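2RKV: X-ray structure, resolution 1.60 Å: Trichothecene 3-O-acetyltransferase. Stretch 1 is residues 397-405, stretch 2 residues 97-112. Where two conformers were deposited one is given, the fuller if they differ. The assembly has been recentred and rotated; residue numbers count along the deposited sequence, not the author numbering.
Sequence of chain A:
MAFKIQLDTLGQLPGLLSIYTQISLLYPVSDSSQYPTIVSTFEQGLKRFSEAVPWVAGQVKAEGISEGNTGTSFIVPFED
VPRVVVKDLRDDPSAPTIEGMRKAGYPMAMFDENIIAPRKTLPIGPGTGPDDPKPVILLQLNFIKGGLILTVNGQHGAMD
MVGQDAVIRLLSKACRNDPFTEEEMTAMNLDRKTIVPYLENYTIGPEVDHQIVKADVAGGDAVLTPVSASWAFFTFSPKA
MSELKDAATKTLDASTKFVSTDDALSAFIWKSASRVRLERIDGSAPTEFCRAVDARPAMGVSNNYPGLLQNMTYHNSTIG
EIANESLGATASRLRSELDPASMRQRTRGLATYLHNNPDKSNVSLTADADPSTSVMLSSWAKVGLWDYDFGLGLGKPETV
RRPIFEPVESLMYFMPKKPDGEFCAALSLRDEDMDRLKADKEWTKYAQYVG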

# COMPACT_ATOMS: atom_id res chain seq x y z
N PRO A 397 5.89 -5.31 17.29
CA PRO A 397 6.81 -5.59 16.19
C PRO A 397 8.14 -4.86 16.35
O PRO A 397 8.16 -3.70 16.78
CB PRO A 397 6.07 -5.02 14.97
CG PRO A 397 4.63 -5.18 15.31
CD PRO A 397 4.58 -4.83 16.79
N GLU A 398 9.22 -5.55 16.02
CA GLU A 398 10.55 -4.95 15.99
C GLU A 398 10.72 -4.11 14.72
O GLU A 398 11.42 -3.08 14.73
CB GLU A 398 11.61 -6.06 16.07
CG GLU A 398 13.03 -5.58 15.96
CD GLU A 398 14.03 -6.64 16.40
OE1 GLU A 398 13.75 -7.36 17.39
OE2 GLU A 398 15.10 -6.74 15.76
N THR A 399 10.08 -4.56 13.64
CA THR A 399 9.96 -3.78 12.41
C THR A 399 8.70 -4.19 11.65
O THR A 399 8.12 -5.25 11.89
CB THR A 399 11.21 -3.89 11.49
OG1 THR A 399 11.17 -2.84 10.50
CG2 THR A 399 11.29 -5.25 10.77
N VAL A 400 8.29 -3.32 10.72
CA VAL A 400 7.12 -3.54 9.87
C VAL A 400 7.56 -3.17 8.46
O VAL A 400 7.79 -2.00 8.17
CB VAL A 400 5.93 -2.66 10.29
CG1 VAL A 400 4.73 -2.90 9.39
CG2 VAL A 400 5.58 -2.90 11.77
N ARG A 401 7.70 -4.18 7.60
CA ARG A 401 8.28 -3.99 6.27
C ARG A 401 7.47 -4.69 5.18
O ARG A 401 6.91 -5.77 5.39
CB ARG A 401 9.72 -4.54 6.22
CG ARG A 401 10.69 -3.99 7.26
CD ARG A 401 10.97 -2.49 7.06
NE ARG A 401 12.39 -2.20 7.20
CZ ARG A 401 12.90 -1.11 7.76
NH1 ARG A 401 12.12 -0.18 8.29
NH2 ARG A 401 14.22 -0.96 7.80
N ARG A 402 7.42 -4.05 4.01
CA ARG A 402 6.81 -4.68 2.85
C ARG A 402 7.77 -5.68 2.21
O ARG A 402 8.94 -5.35 1.95
CB ARG A 402 6.42 -3.63 1.80
CG ARG A 402 5.34 -4.18 0.89
CD ARG A 402 5.42 -3.74 -0.57
NE ARG A 402 4.25 -4.28 -1.26
CZ ARG A 402 4.11 -5.56 -1.64
NH1 ARG A 402 5.10 -6.43 -1.43
NH2 ARG A 402 2.99 -5.96 -2.23
N PRO A 403 7.28 -6.91 1.93
CA PRO A 403 8.10 -7.85 1.14
C PRO A 403 8.55 -7.33 -0.22
O PRO A 403 7.84 -6.59 -0.91
CB PRO A 403 7.16 -9.06 0.96
CG PRO A 403 6.32 -9.03 2.22
CD PRO A 403 6.02 -7.53 2.36
N ILE A 404 9.75 -7.74 -0.61
CA ILE A 404 10.24 -7.49 -1.96
C ILE A 404 9.49 -8.36 -2.97
O ILE A 404 9.12 -9.50 -2.69
CB ILE A 404 11.78 -7.72 -2.05
CG1 ILE A 404 12.36 -7.06 -3.31
CG2 ILE A 404 12.14 -9.21 -1.97
CD1 ILE A 404 13.88 -6.91 -3.27
N PHE A 405 9.23 -7.78 -4.14
CA PHE A 405 8.67 -8.51 -5.26
C PHE A 405 9.34 -8.01 -6.54
O PHE A 405 10.41 -7.40 -6.47
CB PHE A 405 7.12 -8.43 -5.29
CG PHE A 405 6.55 -7.03 -5.43
CD1 PHE A 405 5.88 -6.67 -6.60
CD2 PHE A 405 6.62 -6.11 -4.38
CE1 PHE A 405 5.32 -5.39 -6.74
CE2 PHE A 405 6.05 -4.82 -4.51
CZ PHE A 405 5.40 -4.47 -5.70
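Stretch 2 97-112: TIEGMRKAGYPMAMFD

The carboxylate of Glu 398 gathers two partners from stretch 2 at once: OE2 accepts from Tyr 106 OH at 2.6 Å and from Arg 102 NE at 2.8 Å, while OE1 accepts from Arg 102 NH2 at 2.8 Å, completing a bidentate, nearly linear salt bridge. Arg 102 reaches it from the helix that begins at Ile 98, with Thr 97 as its N-cap. That helix closes in a Schellman motif at Gly 105, whose positive phi turns the chain into Tyr 106, itself at phi/psi 58/59°. The turn leaves two carbonyls facing Arg 401: its NE donates to Tyr 106 O at 3.0 Å, and its NH2 makes a weak bond to Gly 105 O at 2.9 Å.

From here the two stretches advance in the same sense, Thr 399 lying nearest Tyr 106, Pro 403 nearest Phe 111 and Ile 404 nearest Asp 112. Thr 399 CB covers a face of the Tyr 106 ring, 4.1 Å from its centroid, and Arg 401 CB lies 3.9 Å from the centroid of Phe 111, also over a face. After the short 3-10 segment 108-110, the backbones meet in a single bridge between Ile 404 and Asp 112; Ile 404 N donates to Phe 111 O at 2.9 Å. Ile 404 CB packs 3.7 Å from Met 108 CG.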

# COMPACT_ATOMS: atom_id res chain seq x y z
N THR A 97 17.63 -14.46 9.49
CA THR A 97 17.71 -14.73 10.92
C THR A 97 17.49 -13.40 11.63
O THR A 97 17.68 -12.34 11.03
CB THR A 97 19.10 -15.25 11.32
OG1 THR A 97 20.09 -14.25 11.00
CG2 THR A 97 19.43 -16.55 10.58
N ILE A 98 17.12 -13.44 12.91
CA ILE A 98 16.91 -12.21 13.68
C ILE A 98 18.19 -11.36 13.71
O ILE A 98 18.15 -10.14 13.53
CB ILE A 98 16.35 -12.45 15.12
CG1 ILE A 98 15.78 -11.16 15.71
CG2 ILE A 98 17.39 -13.03 16.06
CD1 ILE A 98 14.55 -10.66 15.05
N GLU A 99 19.34 -12.02 13.89
CA GLU A 99 20.61 -11.29 13.93
C GLU A 99 21.04 -10.74 12.57
O GLU A 99 21.56 -9.63 12.48
CB GLU A 99 21.71 -12.12 14.60
CG GLU A 99 21.48 -12.33 16.11
CD GLU A 99 21.25 -11.03 16.88
OE1 GLU A 99 21.92 -10.01 16.61
OE2 GLU A 99 20.38 -11.02 17.78
N GLY A 100 20.78 -11.51 11.50
CA GLY A 100 21.03 -11.05 10.13
C GLY A 100 20.21 -9.82 9.79
O GLY A 100 20.72 -8.85 9.21
N MET A 101 18.94 -9.87 10.18
CA MET A 101 18.00 -8.74 10.04
C MET A 101 18.51 -7.50 10.75
O MET A 101 18.56 -6.40 10.19
CB MET A 101 16.64 -9.11 10.63
CG MET A 101 15.77 -9.98 9.75
SD MET A 101 14.96 -9.04 8.44
CE MET A 101 13.90 -10.31 7.76
N ARG A 102 18.86 -7.68 12.02
CA ARG A 102 19.32 -6.56 12.84
C ARG A 102 20.60 -5.93 12.29
O ARG A 102 20.68 -4.70 12.18
CB ARG A 102 19.50 -7.00 14.30
CG ARG A 102 18.18 -7.27 14.99
CD ARG A 102 18.35 -8.10 16.25
NE ARG A 102 17.10 -8.20 16.99
CZ ARG A 102 16.93 -8.91 18.10
NH1 ARG A 102 17.94 -9.60 18.62
NH2 ARG A 102 15.74 -8.93 18.69
N LYS A 103 21.57 -6.76 11.92
CA LYS A 103 22.84 -6.27 11.38
C LYS A 103 22.66 -5.45 10.09
O LYS A 103 23.33 -4.43 9.90
CB LYS A 103 23.81 -7.43 11.16
CG LYS A 103 25.18 -7.02 10.64
N ALA A 104 21.76 -5.91 9.22
CA ALA A 104 21.52 -5.27 7.93
C ALA A 104 20.45 -4.16 7.97
O ALA A 104 20.20 -3.51 6.95
CB ALA A 104 21.16 -6.31 6.89
N GLY A 105 19.83 -3.96 9.13
CA GLY A 105 18.80 -2.94 9.29
C GLY A 105 17.47 -3.26 8.61
O GLY A 105 16.77 -2.36 8.14
N TYR A 106 17.12 -4.55 8.60
CA TYR A 106 15.83 -5.01 8.04
C TYR A 106 15.61 -4.63 6.57
O TYR A 106 14.61 -3.99 6.22
CB TYR A 106 14.66 -4.55 8.92
CG TYR A 106 14.94 -4.58 10.41
CD1 TYR A 106 15.30 -3.41 11.09
CD2 TYR A 106 14.88 -5.77 11.14
CE1 TYR A 106 15.58 -3.42 12.45
CE2 TYR A 106 15.15 -5.79 12.51
CZ TYR A 106 15.51 -4.61 13.15
OH TYR A 106 15.78 -4.59 14.50
N PRO A 107 16.51 -5.07 5.67
CA PRO A 107 16.37 -4.73 4.26
C PRO A 107 15.22 -5.46 3.57
O PRO A 107 14.86 -6.58 3.98
CB PRO A 107 17.71 -5.18 3.65
CG PRO A 107 18.15 -6.28 4.52
CD PRO A 107 17.70 -5.91 5.91
N MET A 108 14.67 -4.84 2.53
CA MET A 108 13.59 -5.43 1.76
C MET A 108 13.97 -6.80 1.20
O MET A 108 13.13 -7.71 1.13
CB MET A 108 13.17 -4.51 0.63
CG MET A 108 11.74 -4.73 0.16
SD MET A 108 11.35 -3.56 -1.13
CE MET A 108 9.54 -3.60 -1.11
N ALA A 109 15.24 -6.94 0.82
CA ALA A 109 15.74 -8.19 0.23
C ALA A 109 15.62 -9.39 1.18
O ALA A 109 15.58 -10.54 0.72
CB ALA A 109 17.19 -8.01 -0.24
N MET A 110 15.57 -9.13 2.49
CA MET A 110 15.41 -10.21 3.48
C MET A 110 13.95 -10.58 3.76
O MET A 110 13.68 -11.48 4.56
CB MET A 110 16.13 -9.86 4.78
CG MET A 110 17.66 -10.02 4.70
SD MET A 110 18.45 -9.58 6.25
CE MET A 110 20.17 -9.68 5.74
N PHE A 111 13.03 -9.88 3.09
CA PHE A 111 11.61 -10.22 3.15
C PHE A 111 11.17 -10.66 1.75
O PHE A 111 10.41 -9.98 1.07
CB PHE A 111 10.76 -9.01 3.61
CG PHE A 111 11.04 -8.56 5.01
CD1 PHE A 111 10.25 -9.01 6.08
CD2 PHE A 111 12.08 -7.66 5.28
CE1 PHE A 111 10.50 -8.58 7.38
CE2 PHE A 111 12.33 -7.22 6.58
CZ PHE A 111 11.54 -7.68 7.64
N ASP A 112 11.68 -11.81 1.33
CA ASP A 112 11.42 -12.32 -0.01
C ASP A 112 10.00 -12.89 -0.05
O ASP A 112 9.71 -13.84 0.66
CB ASP A 112 12.47 -13.39 -0.35
CG ASP A 112 12.34 -13.92 -1.77
OD1 ASP A 112 11.31 -13.70 -2.43
OD2 ASP A 112 13.31 -14.57 -2.23